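Local coordinates for putative Fe-S biosynthesis protein (Lactobacillus salivarius, PDB 2P2E) that is of unknown function, but by its family probably takes part in iron-sulphur cluster biosynthesis, at residues 5-9 with 10-14; 68-72 with 73-77. One frame throughout, in Å; residues are numbered along the deposited sequence.

Contact 1 (5-9 with 10-14)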
ATOM      1  N   ILE A   5       9.279   0.151   5.738  1.00 16.30           N
ATOM      2  CA  ILE A   5       9.318   0.430   4.313  1.00 15.13           C
ATOM      3  C   ILE A   5      10.043   1.726   4.012  1.00 15.84           C
ATOM      4  O   ILE A   5       9.804   2.744   4.655  1.00 14.40           O
ATOM      5  CB  ILE A   5       7.898   0.534   3.711  1.00 14.31           C
ATOM      6  CG1 ILE A   5       7.243  -0.842   3.661  1.00 15.94           C
ATOM      7  CG2 ILE A   5       7.960   1.114   2.310  1.00 11.90           C
ATOM      8  CD1 ILE A   5       5.873  -0.812   3.030  1.00 14.41           C
ATOM      9  N   THR A   6      10.924   1.677   3.020  1.00 14.80           N
ATOM     10  CA  THR A   6      11.673   2.844   2.593  1.00 13.92           C
ATOM     11  C   THR A   6      11.107   3.289   1.254  1.00 15.37           C
ATOM     12  O   THR A   6      11.012   2.489   0.337  1.00 17.47           O
ATOM     13  CB  THR A   6      13.168   2.514   2.428  1.00 12.95           C
ATOM     14  OG1 THR A   6      13.716   2.160   3.700  1.00 12.70           O
ATOM     15  CG2 THR A   6      13.922   3.703   1.872  1.00  9.72           C
ATOM     16  N   VAL A   7      10.723   4.557   1.153  1.00 15.47           N
ATOM     17  CA  VAL A   7      10.168   5.102  -0.086  1.00 15.39           C
ATOM     18  C   VAL A   7      11.178   6.060  -0.734  1.00 17.67           C
ATOM     19  O   VAL A   7      11.565   7.051  -0.127  1.00 17.98           O
ATOM     20  CB  VAL A   7       8.848   5.858   0.207  1.00 15.43           C
ATOM     21  CG1 VAL A   7       8.226   6.375  -1.079  1.00 13.60           C
ATOM     22  CG2 VAL A   7       7.883   4.937   0.941  1.00 14.59           C
ATOM     23  N   THR A   8      11.605   5.761  -1.960  1.00 18.30           N
ATOM     24  CA  THR A   8      12.575   6.613  -2.656  1.00 17.30           C
ATOM     25  C   THR A   8      11.999   7.999  -2.874  1.00 19.18           C
ATOM     26  O   THR A   8      10.800   8.209  -2.703  1.00 19.31           O
ATOM     27  CB  THR A   8      12.977   6.030  -4.034  1.00 16.37           C
ATOM     28  OG1 THR A   8      11.840   6.012  -4.904  1.00 18.55           O
ATOM     29  CG2 THR A   8      13.504   4.628  -3.879  1.00 12.18           C
ATOM     30  N   ASP A   9      12.852   8.949  -3.246  1.00 22.05           N
ATOM     31  CA  ASP A   9      12.398  10.311  -3.490  1.00 24.47           C
ATOM     32  C   ASP A   9      11.386  10.387  -4.632  1.00 24.74           C
ATOM     33  O   ASP A   9      10.352  11.032  -4.500  1.00 26.02           O
ATOM     34  CB  ASP A   9      13.586  11.234  -3.782  1.00 28.51           C
ATOM     35  CG  ASP A   9      14.439  11.502  -2.545  1.00 32.59           C
ATOM     36  OD1 ASP A   9      13.871  11.619  -1.436  1.00 33.24           O
ATOM     37  OD2 ASP A   9      15.679  11.611  -2.677  1.00 36.79           O
ATOM     38  N   ASP A  10      11.666   9.725  -5.746  1.00 25.40           N
ATOM     39  CA  ASP A  10      10.740   9.742  -6.875  1.00 25.43           C
ATOM     40  C   ASP A  10       9.386   9.146  -6.521  1.00 23.17           C
ATOM     41  O   ASP A  10       8.357   9.608  -6.997  1.00 22.29           O
ATOM     42  CB  ASP A  10      11.323   8.974  -8.051  1.00 28.77           C
ATOM     43  CG  ASP A  10      12.580   9.611  -8.585  1.00 33.51           C
ATOM     44  OD1 ASP A  10      12.544  10.834  -8.861  1.00 35.28           O
ATOM     45  OD2 ASP A  10      13.598   8.891  -8.734  1.00 36.93           O
ATOM     46  N   ALA A  11       9.393   8.113  -5.690  1.00 21.31           N
ATOM     47  CA  ALA A  11       8.160   7.455  -5.286  1.00 19.53           C
ATOM     48  C   ALA A  11       7.359   8.300  -4.305  1.00 18.95           C
ATOM     49  O   ALA A  11       6.137   8.364  -4.378  1.00 18.10           O
ATOM     50  CB  ALA A  11       8.472   6.096  -4.674  1.00 17.90           C
ATOM     51  N   ALA A  12       8.047   8.943  -3.375  1.00 19.47           N
ATOM     52  CA  ALA A  12       7.358   9.775  -2.402  1.00 20.48           C
ATOM     53  C   ALA A  12       6.708  10.935  -3.136  1.00 21.37           C
ATOM     54  O   ALA A  12       5.573  11.289  -2.869  1.00 21.78           O
ATOM     55  CB  ALA A  12       8.337  10.295  -1.367  1.00 18.43           C
ATOM     56  N   LYS A  13       7.435  11.513  -4.079  1.00 24.24           N
ATOM     57  CA  LYS A  13       6.914  12.629  -4.845  1.00 26.87           C
ATOM     58  C   LYS A  13       5.614  12.239  -5.532  1.00 26.76           C
ATOM     59  O   LYS A  13       4.659  13.007  -5.526  1.00 29.03           O
ATOM     60  CB  LYS A  13       7.947  13.085  -5.883  1.00 30.36           C
ATOM     61  CG  LYS A  13       7.574  14.362  -6.650  1.00 34.80           C
ATOM     62  CD  LYS A  13       7.355  15.550  -5.707  1.00 39.17           C
ATOM     63  CE  LYS A  13       7.266  16.894  -6.458  1.00 41.70           C
ATOM     64  NZ  LYS A  13       6.174  16.943  -7.497  1.00 44.27           N
ATOM     65  N   LYS A  14       5.571  11.041  -6.106  1.00 25.92           N
ATOM     66  CA  LYS A  14       4.375  10.571  -6.797  1.00 25.74           C
ATOM     67  C   LYS A  14       3.226  10.287  -5.827  1.00 26.06           C
ATOM     68  O   LYS A  14       2.068  10.159  -6.236  1.00 26.34           O
ATOM     69  CB  LYS A  14       4.686   9.301  -7.589  1.00 26.84           C
ATOM     70  CG  LYS A  14       3.487   8.710  -8.317  1.00 28.74           C
ATOM     71  CD  LYS A  14       3.730   7.244  -8.654  1.00 32.68           C
ATOM     72  CE  LYS A  14       2.599   6.637  -9.486  1.00 33.48           C
ATOM     73  NZ  LYS A  14       2.552   7.215 -10.868  1.00 35.55           N
TER
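The flat groups that meet here are peptide units: Ala-12 N donates to Thr-8 O (2.9 Å) from 19° off the plane of that carbonyl, and Lys-13 N reaches Asp-9 O (3.0 Å) with a similar tilt. One methyl covers a face: Val-7 CG1 stands almost straight above the peptide joining Ala-11 to Ala-12, 3.4 Å from Ala-12 N. The same methyl touches Ala-11 CB at 3.6 Å, brought there by a chi1 of -177° that sets CG1 opposite its own backbone N. These two N-H...O hydrogen bonds belong to the first turn of the helix, and Thr-8 is the N-cap before it. With OG1 wedged between backbone N and carbonyl carbon (chi1 65°), this torsion puts OG1 of Thr-8 near Ala-11 N, from which it accepts a weak capping bond at 3.3 Å. OG1 also lies against Ala-11 CB (3.4 Å), while Ala-12 CB rests on Thr-8 O. Asp-9 and Asp-10 follow the cap with exposed carboxylates, and their negative charge is likely to suit the amino end of the helix dipole. This is the turn by which strand 4-7 passes into helix 9-19. Thr-8 is tied by a backbone bond to Ile-91 of strand 88-93, Ala-11 packs on Leu-100 of strand 100-104, and Val-7 and Ala-12 both touch Ile-72 in the loop between strands 66-70 and 75-77.

Contact 2 (68-72 with 73-77)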
ATOM      1  N   ILE A  68       2.868  -0.348   9.290  1.00 20.45           N
ATOM      2  CA  ILE A  68       4.201  -0.419   8.726  1.00 19.26           C
ATOM      3  C   ILE A  68       4.752   0.990   8.860  1.00 19.99           C
ATOM      4  O   ILE A  68       4.100   1.945   8.447  1.00 19.54           O
ATOM      5  CB  ILE A  68       4.151  -0.792   7.234  1.00 18.12           C
ATOM      6  CG1 ILE A  68       3.562  -2.188   7.081  1.00 16.80           C
ATOM      7  CG2 ILE A  68       5.548  -0.735   6.621  1.00 16.99           C
ATOM      8  CD1 ILE A  68       3.278  -2.568   5.670  1.00 13.11           C
ATOM      9  N   ASP A  69       5.929   1.128   9.466  1.00 20.51           N
ATOM     10  CA  ASP A  69       6.546   2.442   9.623  1.00 20.20           C
ATOM     11  C   ASP A  69       7.248   2.789   8.319  1.00 18.16           C
ATOM     12  O   ASP A  69       7.799   1.917   7.669  1.00 17.70           O
ATOM     13  CB  ASP A  69       7.589   2.438  10.739  1.00 23.40           C
ATOM     14  CG  ASP A  69       7.010   2.066  12.084  1.00 27.50           C
ATOM     15  OD1 ASP A  69       6.066   2.751  12.540  1.00 27.80           O
ATOM     16  OD2 ASP A  69       7.510   1.086  12.685  1.00 29.02           O
ATOM     17  N   SER A  70       7.230   4.060   7.948  1.00 16.35           N
ATOM     18  CA  SER A  70       7.879   4.493   6.725  1.00 15.61           C
ATOM     19  C   SER A  70       8.241   5.960   6.812  1.00 16.01           C
ATOM     20  O   SER A  70       7.702   6.695   7.638  1.00 15.08           O
ATOM     21  CB  SER A  70       6.965   4.286   5.518  1.00 14.80           C
ATOM     22  OG  SER A  70       6.311   5.492   5.165  1.00 14.50           O
ATOM     23  N   ASN A  71       9.145   6.375   5.932  1.00 15.75           N
ATOM     24  CA  ASN A  71       9.602   7.748   5.886  1.00 16.52           C
ATOM     25  C   ASN A  71       8.576   8.744   5.331  1.00 17.24           C
ATOM     26  O   ASN A  71       8.827   9.946   5.319  1.00 20.08           O
ATOM     27  CB  ASN A  71      10.913   7.835   5.095  1.00 15.59           C
ATOM     28  CG  ASN A  71      10.801   7.254   3.692  1.00 16.00           C
ATOM     29  OD1 ASN A  71      10.435   6.097   3.514  1.00 16.63           O
ATOM     30  ND2 ASN A  71      11.132   8.058   2.689  1.00 13.49           N
ATOM     31  N   ILE A  72       7.429   8.273   4.860  1.00 16.97           N
ATOM     32  CA  ILE A  72       6.430   9.223   4.377  1.00 15.84           C
ATOM     33  C   ILE A  72       5.145   9.114   5.173  1.00 16.06           C
ATOM     34  O   ILE A  72       4.130   9.657   4.778  1.00 16.87           O
ATOM     35  CB  ILE A  72       6.078   9.038   2.889  1.00 13.89           C
ATOM     36  CG1 ILE A  72       5.270   7.764   2.688  1.00 13.79           C
ATOM     37  CG2 ILE A  72       7.340   9.013   2.058  1.00 15.65           C
ATOM     38  CD1 ILE A  72       4.659   7.657   1.303  1.00 11.98           C
ATOM     39  N   GLY A  73       5.202   8.417   6.301  1.00 17.32           N
ATOM     40  CA  GLY A  73       4.023   8.242   7.124  1.00 18.57           C
ATOM     41  C   GLY A  73       3.737   6.768   7.330  1.00 20.11           C
ATOM     42  O   GLY A  73       4.571   5.916   7.026  1.00 20.84           O
ATOM     43  N   LYS A  74       2.554   6.461   7.840  1.00 21.04           N
ATOM     44  CA  LYS A  74       2.164   5.088   8.098  1.00 20.94           C
ATOM     45  C   LYS A  74       1.462   4.400   6.946  1.00 19.82           C
ATOM     46  O   LYS A  74       0.861   5.040   6.097  1.00 19.59           O
ATOM     47  CB  LYS A  74       1.259   5.032   9.323  1.00 22.95           C
ATOM     48  CG  LYS A  74       2.000   5.068  10.630  1.00 26.22           C
ATOM     49  CD  LYS A  74       1.035   5.115  11.802  1.00 30.91           C
ATOM     50  CE  LYS A  74       1.771   5.016  13.124  1.00 32.30           C
ATOM     51  NZ  LYS A  74       2.788   6.096  13.269  1.00 35.47           N
ATOM     52  N   PHE A  75       1.552   3.078   6.953  1.00 19.52           N
ATOM     53  CA  PHE A  75       0.922   2.199   5.974  1.00 18.77           C
ATOM     54  C   PHE A  75       0.173   1.166   6.787  1.00 18.95           C
ATOM     55  O   PHE A  75       0.778   0.478   7.604  1.00 20.57           O
ATOM     56  CB  PHE A  75       1.970   1.461   5.157  1.00 18.31           C
ATOM     57  CG  PHE A  75       2.437   2.198   3.950  1.00 18.11           C
ATOM     58  CD1 PHE A  75       1.649   2.247   2.807  1.00 19.55           C
ATOM     59  CD2 PHE A  75       3.693   2.804   3.930  1.00 18.29           C
ATOM     60  CE1 PHE A  75       2.110   2.891   1.651  1.00 19.94           C
ATOM     61  CE2 PHE A  75       4.162   3.451   2.781  1.00 17.49           C
ATOM     62  CZ  PHE A  75       3.376   3.492   1.645  1.00 18.97           C
ATOM     63  N   TYR A  76      -1.131   1.051   6.586  1.00 18.64           N
ATOM     64  CA  TYR A  76      -1.892   0.061   7.329  1.00 18.81           C
ATOM     65  C   TYR A  76      -2.065  -1.162   6.461  1.00 18.59           C
ATOM     66  O   TYR A  76      -2.100  -1.053   5.244  1.00 17.79           O
ATOM     67  CB  TYR A  76      -3.243   0.640   7.733  1.00 20.84           C
ATOM     68  CG  TYR A  76      -3.094   1.662   8.820  1.00 22.98           C
ATOM     69  CD1 TYR A  76      -3.120   1.290  10.154  1.00 23.25           C
ATOM     70  CD2 TYR A  76      -2.848   2.996   8.514  1.00 24.16           C
ATOM     71  CE1 TYR A  76      -2.906   2.217  11.159  1.00 24.17           C
ATOM     72  CE2 TYR A  76      -2.631   3.936   9.514  1.00 24.45           C
ATOM     73  CZ  TYR A  76      -2.662   3.537  10.833  1.00 25.75           C
ATOM     74  OH  TYR A  76      -2.462   4.468  11.824  1.00 27.44           O
ATOM     75  N   TYR A  77      -2.153  -2.330   7.081  1.00 18.24           N
ATOM     76  CA  TYR A  77      -2.324  -3.560   6.323  1.00 19.21           C
ATOM     77  C   TYR A  77      -3.030  -4.634   7.134  1.00 20.05           C
ATOM     78  O   TYR A  77      -3.041  -4.601   8.368  1.00 20.97           O
ATOM     79  CB  TYR A  77      -0.970  -4.085   5.842  1.00 17.32           C
ATOM     80  CG  TYR A  77      -0.079  -4.582   6.943  1.00 16.37           C
ATOM     81  CD1 TYR A  77       0.085  -5.946   7.174  1.00 16.93           C
ATOM     82  CD2 TYR A  77       0.608  -3.689   7.754  1.00 16.55           C
ATOM     83  CE1 TYR A  77       0.919  -6.411   8.186  1.00 16.05           C
ATOM     84  CE2 TYR A  77       1.440  -4.140   8.774  1.00 17.28           C
ATOM     85  CZ  TYR A  77       1.592  -5.499   8.979  1.00 17.52           C
ATOM     86  OH  TYR A  77       2.423  -5.926   9.976  1.00 19.73           O
TER
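A beta hairpin made by strands 66-70 and 75-77 closes here through a type I turn running from Ser-70 to Gly-73. The antiparallel strands are locked at a hydrogen-bonded pair, with Ile-68 N giving to Phe-75 O (2.8 Å) and Phe-75 N returning to Ile-68 O (3.2 Å). The turn's own bond, Gly-73 N to Ser-70 O, is weak. Much of the polar grip comes instead from the hydroxyl of Ser-70, whose OG donates to Gly-73 O at 2.6 Å and accepts from Ile-72 N at 3.0 Å, the latter bond making an ST turn. Replacing Ser-70 by an alanine removes OG, and Gly-73 O and Ile-72 N would probably both lose their shared partner, leaving the turn freer to shift. At Gly-73 the backbone angles would drive a CB into Ile-72 O, which is consistent with a residue that has no side chain. Ser-70 CB lies in the plane of the Phe-75 ring, at its edge, 3.9 Å from Phe-75 CD2. Outside the hairpin, Phe-75 packs on Leu-26 and Ile-68 on Leu-28, both of strand 24-30, and Ile-72 reaches Leu-15 of helix 9-19. On the sheet face they share, Ile-68 CB meets Phe-75 CB at 3.8 Å. Tyr-77 holds CG between its backbone N and carbonyl carbon (chi1 68°), its ring lying against Ile-68; the two side chains cross at about a right angle, Ile-68 CG1 coming within 3.3 Å of Tyr-77 CE2.

In the fold
Both contacts are partly buried and belong to the same sheet, where strand 4-7 of contact 1 runs parallel beside strand 66-70 of contact 2. Contact 2 lies deeper, its centre about 9 Å from the centre of the chain, against about 12 Å for that of contact 1. Contact 1 starts a helix with main-chain bonds, a weak threonine cap and small apolar groups, with exposed acids at the same helix end; contact 2 combines a serine-held turn with large buried isoleucine and aromatic side chains. The strands meet at Ile-5 N and Asp-69 O, 3.0 Å apart, a probable hydrogen bond; from the turn, Asn-71 OD1 accepts from Val-7 N. Ile-5 CG1 also packs on Ile-68 CG2.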